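Local coordinates for ferripyochelin binding protein (Pyrococcus horikoshii, PDB 1V3W) that probably catalyses the reversible hydration of carbon dioxide as a zinc-dependent carbonic anhydrase of the gamma class, and also binds calcium, at residues A2-N7 against N22-G27; D28-E33 against Q49-K54; G75-I80 against N155-V160; V95-S100 against V113-G118. All coordinates share one frame; numbering follows the deposited sequence.

Contact 1. Residues A2-N7 against N22-G27; sequences AIYEIN and NAVVIG. With EDO (1,2-ethanediol), chain H.
Tyr4 leans over the outward side of the neighbouring strand, its ring crossing both Val24 and Ile26 obliquely. Tyr4 CD2 comes to 3.9 Å from Ile26 CG1, and Tyr4 CE2 lies 4.0 Å from Val24 CG1. The ring starts in this direction because CG stands anti to the carbonyl carbon, beside the backbone N (chi1 -50°). In the plane of the ring, at its edge, sits Val25 O, which also accepts the N-H of Tyr4 at 2.8 Å. On the other side of the sheet Ile3 and Val25 run alongside each other in the same direction; Ile3 was built in two conformers, so the very short approach of its CD1 to the valine is doubtful. The parallel ladder continues with bonds from Ala2 N to Ala23 O at 2.8 Å and from Gly27 N to Tyr4 O at 2.9 Å. Gly27 turns the corner with a positive phi, and a side chain there would run into Ile6 CG2. Asn22 OD1 accepts a hydrogen bond of 2.8 Å from O2 of an ethanediol, while its ND2 bonds Tyr4 OH of the third subunit. An alanine in place of Asn22 would probably leave that hydroxyl without one of its partners. This chain's own Tyr4 OH reaches Glu21 and Asn22 of the second subunit. Strand 2-6 is an outermost strand of a parallel beta-helix sheet, with 24-26 between it and 42-45; Ile3 and Val25 pack inward on Val19 of strand 18-19, and Tyr4 to Ile6 extend the sheet through an antiparallel ladder with the second subunit.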
loop_
_atom_site.group_PDB
_atom_site.type_symbol
_atom_site.label_atom_id
_atom_site.label_comp_id
_atom_site.label_asym_id
_atom_site.label_seq_id
_atom_site.Cartn_x
_atom_site.Cartn_y
_atom_site.Cartn_z
ATOM N N ALA A 2 -1.598 -14.838 -8.974
ATOM C CA ALA A 2 -1.933 -14.742 -10.376
ATOM C C ALA A 2 -0.464 -14.726 -10.762
ATOM O O ALA A 2 0.282 -13.849 -10.326
ATOM C CB ALA A 2 -2.598 -13.412 -10.677
ATOM N N ILE A 3 -0.044 -15.700 -11.558
ATOM C CA ILE A 3 1.349 -15.798 -11.963
ATOM C C ILE A 3 1.491 -15.591 -13.464
ATOM O O ILE A 3 0.702 -16.116 -14.251
ATOM C CB ILE A 3 1.923 -17.170 -11.549
ATOM C CG1 ILE A 3 1.745 -17.354 -10.037
ATOM C CG2 ILE A 3 3.397 -17.262 -11.917
ATOM C CD1 ILE A 3 2.302 -16.430 -9.083
ATOM N N TYR A 4 2.501 -14.820 -13.856
ATOM C CA TYR A 4 2.726 -14.518 -15.270
ATOM C C TYR A 4 4.170 -14.573 -15.744
ATOM O O TYR A 4 5.106 -14.398 -14.969
ATOM C CB TYR A 4 2.252 -13.093 -15.588
ATOM C CG TYR A 4 0.863 -12.727 -15.138
ATOM C CD1 TYR A 4 -0.197 -12.691 -16.043
ATOM C CD2 TYR A 4 0.607 -12.401 -13.807
ATOM C CE1 TYR A 4 -1.479 -12.337 -15.632
ATOM C CE2 TYR A 4 -0.669 -12.049 -13.385
ATOM C CZ TYR A 4 -1.705 -12.018 -14.298
ATOM O OH TYR A 4 -2.963 -11.670 -13.873
ATOM N N GLU A 5 4.337 -14.814 -17.039
ATOM C CA GLU A 5 5.650 -14.821 -17.658
ATOM C C GLU A 5 5.640 -13.534 -18.465
ATOM O O GLU A 5 4.570 -13.000 -18.765
ATOM C CB GLU A 5 5.807 -15.976 -18.647
ATOM C CG GLU A 5 5.957 -17.364 -18.075
ATOM C CD GLU A 5 5.919 -18.413 -19.171
ATOM O OE1 GLU A 5 6.121 -19.608 -18.876
ATOM O OE2 GLU A 5 5.679 -18.036 -20.340
ATOM N N ILE A 6 6.813 -13.022 -18.806
ATOM C CA ILE A 6 6.873 -11.830 -19.627
ATOM C C ILE A 6 8.070 -12.040 -20.502
ATOM O O ILE A 6 9.217 -12.145 -20.062
ATOM C CB ILE A 6 6.953 -10.505 -18.859
ATOM C CG1 ILE A 6 6.843 -9.358 -19.873
ATOM C CG2 ILE A 6 8.224 -10.414 -18.053
ATOM C CD1 ILE A 6 6.606 -8.006 -19.257
ATOM N N ASN A 7 7.718 -12.169 -21.768
ATOM C CA ASN A 7 8.615 -12.436 -22.842
ATOM C C ASN A 7 9.395 -13.705 -22.456
ATOM O O ASN A 7 8.680 -14.664 -22.237
ATOM C CB ASN A 7 9.223 -11.103 -23.219
ATOM C CG ASN A 7 8.095 -10.229 -23.751
ATOM O OD1 ASN A 7 8.215 -9.135 -24.251
ATOM N ND2 ASN A 7 6.902 -10.829 -23.628
ATOM N N ASN A 22 -4.308 -14.059 -4.967
ATOM C CA ASN A 22 -4.540 -12.629 -5.099
ATOM C C ASN A 22 -3.239 -11.845 -5.123
ATOM O O ASN A 22 -3.246 -10.620 -5.132
ATOM C CB ASN A 22 -5.437 -12.140 -3.967
ATOM C CG ASN A 22 -6.788 -12.801 -3.996
ATOM O OD1 ASN A 22 -7.654 -12.437 -4.795
ATOM N ND2 ASN A 22 -6.967 -13.805 -3.153
ATOM N N ALA A 23 -2.120 -12.557 -5.114
ATOM C CA ALA A 23 -0.829 -11.899 -5.207
ATOM C C ALA A 23 -0.541 -11.870 -6.706
ATOM O O ALA A 23 -1.218 -12.549 -7.482
ATOM C CB ALA A 23 0.239 -12.702 -4.476
ATOM N N VAL A 24 0.446 -11.083 -7.118
ATOM C CA VAL A 24 0.804 -10.996 -8.529
ATOM C C VAL A 24 2.306 -11.189 -8.663
ATOM O O VAL A 24 3.096 -10.402 -8.135
ATOM C CB VAL A 24 0.407 -9.629 -9.133
ATOM C CG1 VAL A 24 0.846 -9.552 -10.587
ATOM C CG2 VAL A 24 -1.098 -9.445 -9.045
ATOM N N VAL A 25 2.693 -12.251 -9.364
ATOM C CA VAL A 25 4.098 -12.570 -9.582
ATOM C C VAL A 25 4.320 -12.581 -11.088
ATOM O O VAL A 25 3.703 -13.367 -11.808
ATOM C CB VAL A 25 4.451 -13.944 -8.973
ATOM C CG1 VAL A 25 5.916 -14.264 -9.212
ATOM C CG2 VAL A 25 4.147 -13.933 -7.475
ATOM N N ILE A 26 5.206 -11.707 -11.554
ATOM C CA ILE A 26 5.474 -11.568 -12.981
ATOM C C ILE A 26 6.938 -11.700 -13.384
ATOM O O ILE A 26 7.819 -11.087 -12.789
ATOM C CB ILE A 26 5.011 -10.180 -13.482
ATOM C CG1 ILE A 26 3.533 -9.966 -13.157
ATOM C CG2 ILE A 26 5.251 -10.053 -14.981
ATOM C CD1 ILE A 26 3.125 -8.508 -13.187
ATOM N N GLY A 27 7.180 -12.504 -14.414
ATOM C CA GLY A 27 8.518 -12.652 -14.954
ATOM C C GLY A 27 9.651 -13.299 -14.187
ATOM O O GLY A 27 9.521 -14.399 -13.647
HETATM C C1 EDO H . -6.861 -8.343 -4.059
HETATM O O1 EDO H . -5.536 -8.517 -4.544
HETATM C C2 EDO H . -7.852 -9.187 -4.894
HETATM O O2 EDO H . -7.168 -9.912 -5.925
#

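Contact 2. Residues D28-E33 against Q49-K54; sequences DVVLEE and QIYVGK
Two flat groups, the carboxylate of Asp28 and the amide of Gln49, meet with their planes 78° apart. Gln49 NE2 donates a hydrogen bond of 2.9 Å to Asp28 OD2, arriving on the syn side and 24° out of the carboxylate plane, whereas the oxygen lies in the plane of the amide. The third flat group, the Tyr51 ring, is met obliquely by Val30, whose CB is 3.6 Å from Tyr51 CD1. CG of Tyr51 is anti to the backbone N (chi1 180°), which starts the ring on its way to Val30. An alanine in place of Asp28 would probably leave the Gln49 amide without this acceptor and Lys9, which pairs with the other carboxylate oxygen, without its countercharge. The two strands are successive rungs of one face of the left-handed beta-helix expected of this hexapeptide-repeat family, in register and parallel. Val30 is bonded through both its N and its O, to Ile50 O and Val52 N, the latter at 2.8 Å. Val29, Leu31, Ile50 and Val52 turn to the opposite side of the sheet, the buried one, where Val29 and Leu31 also touch Leu43 of strand 42-45. There Leu31 and Val52 run alongside each other, with Leu31 CD2 3.6 Å from Val52 CG2. Beyond the strands Lys54 runs beside Glu32; the glutamate was built in two conformers, so the approach of its CG to Tyr51 OH and the details of its packing on the lysine are doubtful. The ammonium group of Lys54 passes on to a salt bridge with Glu76.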
loop_
_atom_site.group_PDB
_atom_site.type_symbol
_atom_site.label_atom_id
_atom_site.label_comp_id
_atom_site.label_asym_id
_atom_site.label_seq_id
_atom_site.Cartn_x
_atom_site.Cartn_y
_atom_site.Cartn_z
ATOM N N ASP A 28 10.774 -12.590 -14.161
ATOM C CA ASP A 28 11.998 -13.057 -13.525
ATOM C C ASP A 28 11.946 -12.951 -12.010
ATOM O O ASP A 28 12.522 -12.039 -11.416
ATOM C CB ASP A 28 13.186 -12.259 -14.071
ATOM C CG ASP A 28 14.524 -12.911 -13.768
ATOM O OD1 ASP A 28 15.555 -12.343 -14.179
ATOM O OD2 ASP A 28 14.545 -13.984 -13.127
ATOM N N VAL A 29 11.256 -13.907 -11.401
ATOM C CA VAL A 29 11.108 -13.961 -9.958
ATOM C C VAL A 29 11.441 -15.364 -9.483
ATOM O O VAL A 29 10.999 -16.350 -10.076
ATOM C CB VAL A 29 9.661 -13.627 -9.529
ATOM C CG1 VAL A 29 9.521 -13.744 -8.017
ATOM C CG2 VAL A 29 9.295 -12.228 -9.990
ATOM N N VAL A 30 12.242 -15.451 -8.426
ATOM C CA VAL A 30 12.614 -16.736 -7.857
ATOM C C VAL A 30 12.122 -16.776 -6.415
ATOM O O VAL A 30 12.441 -15.889 -5.623
ATOM C CB VAL A 30 14.146 -16.944 -7.858
ATOM C CG1 VAL A 30 14.482 -18.289 -7.232
ATOM C CG2 VAL A 30 14.690 -16.863 -9.279
ATOM N N LEU A 31 11.326 -17.787 -6.081
ATOM C CA LEU A 31 10.815 -17.942 -4.722
ATOM C C LEU A 31 11.315 -19.298 -4.227
ATOM O O LEU A 31 10.873 -20.340 -4.712
ATOM C CB LEU A 31 9.274 -17.906 -4.731
ATOM C CG LEU A 31 8.608 -16.636 -5.284
ATOM C CD1 LEU A 31 7.090 -16.777 -5.251
ATOM C CD2 LEU A 31 9.049 -15.432 -4.468
ATOM N N GLU A 32 12.196 -19.295 -3.223
ATOM C CA GLU A 32 12.717 -20.556 -2.706
ATOM C C GLU A 32 11.769 -21.289 -1.792
ATOM O O GLU A 32 10.611 -20.905 -1.577
ATOM C CB GLU A 32 14.041 -20.351 -1.945
ATOM C CG GLU A 32 15.310 -20.787 -2.708
ATOM C CD GLU A 32 15.648 -22.281 -2.599
ATOM O OE1 GLU A 32 14.753 -23.100 -2.303
ATOM O OE2 GLU A 32 16.827 -22.635 -2.829
ATOM N N GLU A 33 12.291 -22.390 -1.273
ATOM C CA GLU A 33 11.558 -23.209 -0.323
ATOM C C GLU A 33 11.008 -22.490 0.905
ATOM O O GLU A 33 11.684 -21.659 1.508
ATOM C CB GLU A 33 12.472 -24.369 0.088
ATOM C CG GLU A 33 11.998 -25.255 1.216
ATOM C CD GLU A 33 12.923 -26.443 1.411
ATOM O OE1 GLU A 33 14.101 -26.354 0.996
ATOM O OE2 GLU A 33 12.479 -27.459 1.982
ATOM N N GLN A 49 15.987 -9.253 -11.986
ATOM C CA GLN A 49 15.415 -10.354 -11.227
ATOM C C GLN A 49 15.067 -9.983 -9.789
ATOM O O GLN A 49 15.687 -9.103 -9.184
ATOM C CB GLN A 49 16.396 -11.532 -11.196
ATOM C CG GLN A 49 15.882 -12.760 -10.448
ATOM C CD GLN A 49 16.889 -13.902 -10.422
ATOM O OE1 GLN A 49 17.773 -13.955 -9.563
ATOM N NE2 GLN A 49 16.761 -14.817 -11.374
ATOM N N ILE A 50 14.048 -10.652 -9.260
ATOM C CA ILE A 50 13.650 -10.487 -7.868
ATOM C C ILE A 50 13.844 -11.880 -7.292
ATOM O O ILE A 50 13.182 -12.828 -7.716
ATOM C CB ILE A 50 12.174 -10.085 -7.713
ATOM C CG1 ILE A 50 11.961 -8.685 -8.288
ATOM C CG2 ILE A 50 11.780 -10.122 -6.233
ATOM C CD1 ILE A 50 10.505 -8.304 -8.434
ATOM N N TYR A 51 14.776 -12.002 -6.352
ATOM C CA TYR A 51 15.076 -13.281 -5.724
ATOM C C TYR A 51 14.662 -13.254 -4.259
ATOM O O TYR A 51 15.023 -12.329 -3.531
ATOM C CB TYR A 51 16.578 -13.563 -5.814
ATOM C CG TYR A 51 16.992 -14.869 -5.182
ATOM C CD1 TYR A 51 17.058 -16.040 -5.935
ATOM C CD2 TYR A 51 17.285 -14.941 -3.823
ATOM C CE1 TYR A 51 17.409 -17.255 -5.345
ATOM C CE2 TYR A 51 17.630 -16.146 -3.224
ATOM C CZ TYR A 51 17.690 -17.293 -3.989
ATOM O OH TYR A 51 18.027 -18.475 -3.379
ATOM N N VAL A 52 13.904 -14.261 -3.836
ATOM C CA VAL A 52 13.462 -14.360 -2.450
ATOM C C VAL A 52 13.977 -15.670 -1.856
ATOM O O VAL A 52 13.551 -16.756 -2.257
ATOM C CB VAL A 52 11.926 -14.313 -2.352
ATOM C CG1 VAL A 52 11.494 -14.331 -0.893
ATOM C CG2 VAL A 52 11.407 -13.057 -3.043
ATOM N N GLY A 53 14.892 -15.547 -0.897
ATOM C CA GLY A 53 15.499 -16.707 -0.262
ATOM C C GLY A 53 14.605 -17.532 0.641
ATOM O O GLY A 53 13.494 -17.129 0.975
ATOM N N LYS A 54 15.113 -18.689 1.057
ATOM C CA LYS A 54 14.364 -19.607 1.903
ATOM C C LYS A 54 13.779 -19.009 3.176
ATOM O O LYS A 54 14.387 -18.156 3.824
ATOM C CB LYS A 54 15.238 -20.812 2.287
ATOM C CG LYS A 54 15.665 -21.684 1.114
ATOM C CD LYS A 54 16.121 -23.072 1.569
ATOM C CE LYS A 54 17.363 -23.020 2.448
ATOM N NZ LYS A 54 18.560 -22.540 1.704
#

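Contact 3. Residues G75-I80 against N155-V160; sequences GEYVTI and NAEIYV
Asn155 reaches from the helix to Thr79, its side chain standing roughly perpendicular to that of the threonine. Asn155 CB lies 3.7 Å from Thr79 OG1. One atom further, with CG anti to the backbone N (chi1 -163°), the amide carbon is carried over to the threonine, Asn155 CG lying 3.5 Å from Thr79 OG1. At the tip the branches divide: Asn155 OD1 stays 3.5 Å from Thr79 OG1, while its ND2 comes 3.8 Å from Thr79 CG2. None of these approaches is a hydrogen bond. The threonine hydroxyl is paired with Asn57 OD1, and Asn155 OD1 bonds a glycerol. Here helix 146-169 packs against the outside of the left-handed beta-helix, the fold of this gamma-class family, and covers the corner where the chain enters strand 79-80. Tyr77 stands at that corner with a positive phi (55°), and Ala156 fits closely against it: Ala156 CB is 3.6 Å from Tyr77 CA. The same methyl lies in the plane of the tyrosine ring, at its edge, Ala156 CB being 3.9 Å from Tyr77 CD1. Farther along the ring, Tyr77 CE1 meets Glu157 CG obliquely at 4.1 Å, with the glutamate carboxylate turned almost perpendicular to the ring (86°). Tyr55 stacks on the Tyr77 ring, and Tyr94 meets it with a nearly parallel plane. One turn beyond Asn155, Tyr159 hydrogen-bonds Arg44 of the third subunit and packs on His65 there; it is a zinc ligand in a structure of this protein, though it holds no metal in this chain.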
loop_
_atom_site.group_PDB
_atom_site.type_symbol
_atom_site.label_atom_id
_atom_site.label_comp_id
_atom_site.label_asym_id
_atom_site.label_seq_id
_atom_site.Cartn_x
_atom_site.Cartn_y
_atom_site.Cartn_z
ATOM N N GLY A 75 17.387 -12.227 1.254
ATOM C CA GLY A 75 17.977 -13.398 1.880
ATOM C C GLY A 75 16.969 -14.333 2.522
ATOM O O GLY A 75 15.791 -14.353 2.147
ATOM N N GLU A 76 17.437 -15.104 3.501
ATOM C CA GLU A 76 16.606 -16.073 4.203
ATOM C C GLU A 76 16.021 -15.533 5.502
ATOM O O GLU A 76 16.602 -14.655 6.139
ATOM C CB GLU A 76 17.417 -17.332 4.515
ATOM C CG GLU A 76 18.113 -17.934 3.312
ATOM C CD GLU A 76 18.496 -19.382 3.533
ATOM O OE1 GLU A 76 18.421 -19.851 4.690
ATOM O OE2 GLU A 76 18.874 -20.047 2.548
ATOM N N TYR A 77 14.873 -16.082 5.895
ATOM C CA TYR A 77 14.194 -15.665 7.120
ATOM C C TYR A 77 13.940 -14.165 7.125
ATOM O O TYR A 77 14.073 -13.501 8.157
ATOM C CB TYR A 77 15.025 -16.047 8.345
ATOM C CG TYR A 77 15.152 -17.536 8.567
ATOM C CD1 TYR A 77 14.109 -18.271 9.134
ATOM C CD2 TYR A 77 16.328 -18.206 8.237
ATOM C CE1 TYR A 77 14.239 -19.638 9.370
ATOM C CE2 TYR A 77 16.470 -19.569 8.470
ATOM C CZ TYR A 77 15.423 -20.278 9.037
ATOM O OH TYR A 77 15.559 -21.625 9.284
ATOM N N VAL A 78 13.585 -13.629 5.962
ATOM C CA VAL A 78 13.293 -12.210 5.848
ATOM C C VAL A 78 11.792 -11.991 5.894
ATOM O O VAL A 78 11.026 -12.703 5.244
ATOM C CB VAL A 78 13.832 -11.618 4.526
ATOM C CG1 VAL A 78 13.351 -10.175 4.365
ATOM C CG2 VAL A 78 15.350 -11.665 4.517
ATOM N N THR A 79 11.381 -11.010 6.687
ATOM C CA THR A 79 9.976 -10.658 6.812
ATOM C C THR A 79 9.768 -9.305 6.149
ATOM O O THR A 79 10.310 -8.302 6.608
ATOM C CB THR A 79 9.557 -10.544 8.294
ATOM O OG1 THR A 79 9.589 -11.839 8.903
ATOM C CG2 THR A 79 8.152 -9.964 8.412
ATOM N N ILE A 80 9.013 -9.277 5.055
ATOM C CA ILE A 80 8.733 -8.014 4.384
ATOM C C ILE A 80 7.321 -7.633 4.817
ATOM O O ILE A 80 6.329 -8.182 4.330
ATOM C CB ILE A 80 8.830 -8.145 2.854
ATOM C CG1 ILE A 80 10.204 -8.717 2.480
ATOM C CG2 ILE A 80 8.648 -6.772 2.207
ATOM C CD1 ILE A 80 10.440 -8.830 0.996
ATOM N N ASN A 155 9.861 -14.392 13.734
ATOM C CA ASN A 155 8.843 -13.772 12.887
ATOM C C ASN A 155 8.682 -14.588 11.606
ATOM O O ASN A 155 7.566 -14.916 11.189
ATOM C CB ASN A 155 9.259 -12.338 12.537
ATOM C CG ASN A 155 8.105 -11.490 12.019
ATOM O OD1 ASN A 155 7.141 -12.001 11.448
ATOM N ND2 ASN A 155 8.213 -10.179 12.202
ATOM N N ALA A 156 9.809 -14.918 10.985
ATOM C CA ALA A 156 9.799 -15.690 9.747
ATOM C C ALA A 156 9.276 -17.108 9.955
ATOM O O ALA A 156 8.542 -17.633 9.120
ATOM C CB ALA A 156 11.202 -15.731 9.152
ATOM N N GLU A 157 9.649 -17.734 11.066
ATOM C CA GLU A 157 9.190 -19.091 11.335
ATOM C C GLU A 157 7.679 -19.143 11.512
ATOM O O GLU A 157 7.034 -20.105 11.097
ATOM C CB GLU A 157 9.894 -19.654 12.570
ATOM C CG GLU A 157 11.359 -19.961 12.327
ATOM C CD GLU A 157 12.057 -20.494 13.557
ATOM O OE1 GLU A 157 12.156 -19.748 14.551
ATOM O OE2 GLU A 157 12.506 -21.660 13.530
ATOM N N ILE A 158 7.119 -18.107 12.129
ATOM C CA ILE A 158 5.678 -18.038 12.332
ATOM C C ILE A 158 5.009 -18.079 10.963
ATOM O O ILE A 158 4.010 -18.772 10.761
ATOM C CB ILE A 158 5.276 -16.729 13.054
ATOM C CG1 ILE A 158 5.745 -16.781 14.510
ATOM C CG2 ILE A 158 3.767 -16.522 12.975
ATOM C CD1 ILE A 158 5.435 -15.529 15.306
ATOM N N TYR A 159 5.580 -17.343 10.018
ATOM C CA TYR A 159 5.037 -17.293 8.671
ATOM C C TYR A 159 5.183 -18.574 7.878
ATOM O O TYR A 159 4.332 -18.891 7.044
ATOM C CB TYR A 159 5.647 -16.134 7.895
ATOM C CG TYR A 159 4.755 -14.936 7.942
ATOM C CD1 TYR A 159 4.839 -14.020 8.986
ATOM C CD2 TYR A 159 3.741 -14.779 7.001
ATOM C CE1 TYR A 159 3.926 -12.976 9.097
ATOM C CE2 TYR A 159 2.824 -13.749 7.101
ATOM C CZ TYR A 159 2.920 -12.853 8.149
ATOM O OH TYR A 159 1.986 -11.852 8.240
ATOM N N VAL A 160 6.261 -19.312 8.119
ATOM C CA VAL A 160 6.443 -20.570 7.413
ATOM C C VAL A 160 5.276 -21.483 7.789
ATOM O O VAL A 160 4.699 -22.157 6.937
ATOM C CB VAL A 160 7.777 -21.237 7.796
ATOM C CG1 VAL A 160 7.825 -22.660 7.254
ATOM C CG2 VAL A 160 8.937 -20.425 7.236
#

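Contact 4. Residues V95-S100 against V113-G118; sequences VIIGIS and VIIGAG. With EDO (1,2-ethanediol), chain J.
Ile97 and Ile115 adopt matching torsions: in each, CG1 stands anti to the carbonyl carbon, and a like chi2 (-60° and -61°) then swings CD1, so that the two side chains run alongside each other. Ile97 is modelled in two conformers; in one its CD1 lies 3.7 Å from Ile115 CG1, so this contact is less certain. Ile96 and Ile114 repeat each other on the other side of the sheet, but they meet more loosely, with Ile96 CB 4.2 Å from Ile114 CG1. That side faces helix 146-169, where Ile96 touches Trp151 and Asn155, and Ile114 touches Glu148 and Thr152. The strands run parallel within 2° and are successive rungs of a parallel beta-helix; the buried row of Val95, Ile97, Val113 and Ile115 lines its interior, and Ile115 goes on to Val133 of strand 131-135. Ile96 is bonded through both its N, to Val113 O, and its O, to Ile115 N, the latter bond 2.8 Å long and almost perfectly straight. Past the strands the backbones draw together at the corner. A side chain on Gly98 would collide with Ile115 O and the peptide after it, and the bond from Gly98 N to that oxygen is weak. Ile99 O accepts Gly118 N at 2.9 Å. Ala117 CB lies 3.5 Å from Ile99 O, and Ile99 and Ala117 also pack on Met85 and Val120 of the third subunit. An ethanediol bridges Ser100 OG and Gly118 O, although one of its carbons is implausibly close to Ser100 O, so its exact placement is doubtful.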
loop_
_atom_site.group_PDB
_atom_site.type_symbol
_atom_site.label_atom_id
_atom_site.label_comp_id
_atom_site.label_asym_id
_atom_site.label_seq_id
_atom_site.Cartn_x
_atom_site.Cartn_y
_atom_site.Cartn_z
ATOM N N VAL A 95 16.094 -10.440 8.434
ATOM C CA VAL A 95 15.794 -9.019 8.381
ATOM C C VAL A 95 14.298 -8.790 8.445
ATOM O O VAL A 95 13.533 -9.450 7.743
ATOM C CB VAL A 95 16.311 -8.382 7.073
ATOM C CG1 VAL A 95 15.921 -6.907 7.015
ATOM C CG2 VAL A 95 17.823 -8.536 6.982
ATOM N N ILE A 96 13.886 -7.868 9.307
ATOM C CA ILE A 96 12.483 -7.523 9.418
ATOM C C ILE A 96 12.309 -6.160 8.769
ATOM O O ILE A 96 12.815 -5.151 9.271
ATOM C CB ILE A 96 12.012 -7.445 10.889
ATOM C CG1 ILE A 96 12.046 -8.842 11.513
ATOM C CG2 ILE A 96 10.592 -6.873 10.961
ATOM C CD1 ILE A 96 11.619 -8.882 12.963
ATOM N N ILE A 97 11.624 -6.140 7.633
ATOM C CA ILE A 97 11.354 -4.898 6.925
ATOM C C ILE A 97 10.024 -4.406 7.480
ATOM O O ILE A 97 8.980 -5.026 7.267
ATOM C CB ILE A 97 11.258 -5.141 5.401
ATOM C CG1 ILE A 97 12.620 -5.597 4.866
ATOM C CG2 ILE A 97 10.802 -3.875 4.688
ATOM C CD1 ILE A 97 13.743 -4.593 5.074
ATOM N N GLY A 98 10.082 -3.299 8.212
ATOM C CA GLY A 98 8.895 -2.737 8.828
ATOM C C GLY A 98 7.687 -2.475 7.963
ATOM O O GLY A 98 7.781 -2.247 6.756
ATOM N N ILE A 99 6.532 -2.502 8.613
ATOM C CA ILE A 99 5.269 -2.248 7.947
ATOM C C ILE A 99 5.306 -0.870 7.306
ATOM O O ILE A 99 5.715 0.116 7.924
ATOM C CB ILE A 99 4.107 -2.325 8.957
ATOM C CG1 ILE A 99 3.947 -3.770 9.430
ATOM C CG2 ILE A 99 2.818 -1.806 8.332
ATOM C CD1 ILE A 99 3.021 -3.930 10.612
ATOM N N SER A 100 4.908 -0.831 6.043
ATOM C CA SER A 100 4.860 0.400 5.278
ATOM C C SER A 100 6.199 1.124 5.182
ATOM O O SER A 100 6.235 2.341 5.056
ATOM C CB SER A 100 3.803 1.330 5.873
ATOM O OG SER A 100 3.313 2.226 4.890
ATOM N N VAL A 113 18.730 -7.365 11.052
ATOM C CA VAL A 113 18.396 -5.950 11.054
ATOM C C VAL A 113 16.889 -5.772 11.135
ATOM O O VAL A 113 16.125 -6.582 10.612
ATOM C CB VAL A 113 18.905 -5.259 9.762
ATOM C CG1 VAL A 113 18.295 -3.865 9.624
ATOM C CG2 VAL A 113 20.421 -5.167 9.791
ATOM N N ILE A 114 16.464 -4.719 11.818
ATOM C CA ILE A 114 15.048 -4.410 11.906
ATOM C C ILE A 114 14.886 -2.997 11.386
ATOM O O ILE A 114 15.546 -2.073 11.861
ATOM C CB ILE A 114 14.512 -4.471 13.354
ATOM C CG1 ILE A 114 14.534 -5.919 13.851
ATOM C CG2 ILE A 114 13.080 -3.929 13.408
ATOM C CD1 ILE A 114 14.047 -6.087 15.276
ATOM N N ILE A 115 14.044 -2.848 10.369
ATOM C CA ILE A 115 13.754 -1.545 9.797
ATOM C C ILE A 115 12.408 -1.172 10.405
ATOM O O ILE A 115 11.436 -1.920 10.285
ATOM C CB ILE A 115 13.617 -1.613 8.261
ATOM C CG1 ILE A 115 14.896 -2.188 7.636
ATOM C CG2 ILE A 115 13.312 -0.228 7.708
ATOM C CD1 ILE A 115 16.148 -1.369 7.890
ATOM N N GLY A 116 12.354 -0.029 11.076
ATOM C CA GLY A 116 11.116 0.391 11.704
ATOM C C GLY A 116 9.986 0.682 10.737
ATOM O O GLY A 116 10.210 0.961 9.558
ATOM N N ALA A 117 8.759 0.612 11.245
ATOM C CA ALA A 117 7.577 0.889 10.440
ATOM C C ALA A 117 7.657 2.307 9.891
ATOM O O ALA A 117 7.988 3.245 10.615
ATOM C CB ALA A 117 6.320 0.732 11.288
ATOM N N GLY A 118 7.368 2.452 8.603
ATOM C CA GLY A 118 7.397 3.762 7.975
ATOM C C GLY A 118 8.761 4.354 7.669
ATOM O O GLY A 118 8.848 5.454 7.123
HETATM C C1 EDO J . 7.209 5.406 4.444
HETATM O O1 EDO J . 6.864 6.430 5.363
HETATM C C2 EDO J . 6.119 4.413 3.953
HETATM O O2 EDO J . 5.032 4.396 4.916
#

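From the N terminus, contact 1 closes the first loop, pairing strand 2-6 with 24-26. The chain turns the corner directly into contact 2, which joins rungs 29-31 and 49-52 on another face of the beta-helix. Contact 3 opens next, at residues 75-80, and closes only when the C-terminal helix returns to that corner; contact 4 is nested inside its loop. Contacts 2 and 3 meet through a probable backbone hydrogen bond from Tyr77 N to Lys54 O. Contacts 3 and 4 adjoin in one sheet, where Thr79 probably bonds Val95 and Ile97 through the backbone. Contacts 1 and 4 lie on opposite sides of the chain's centre, their own centres about 26 Å apart.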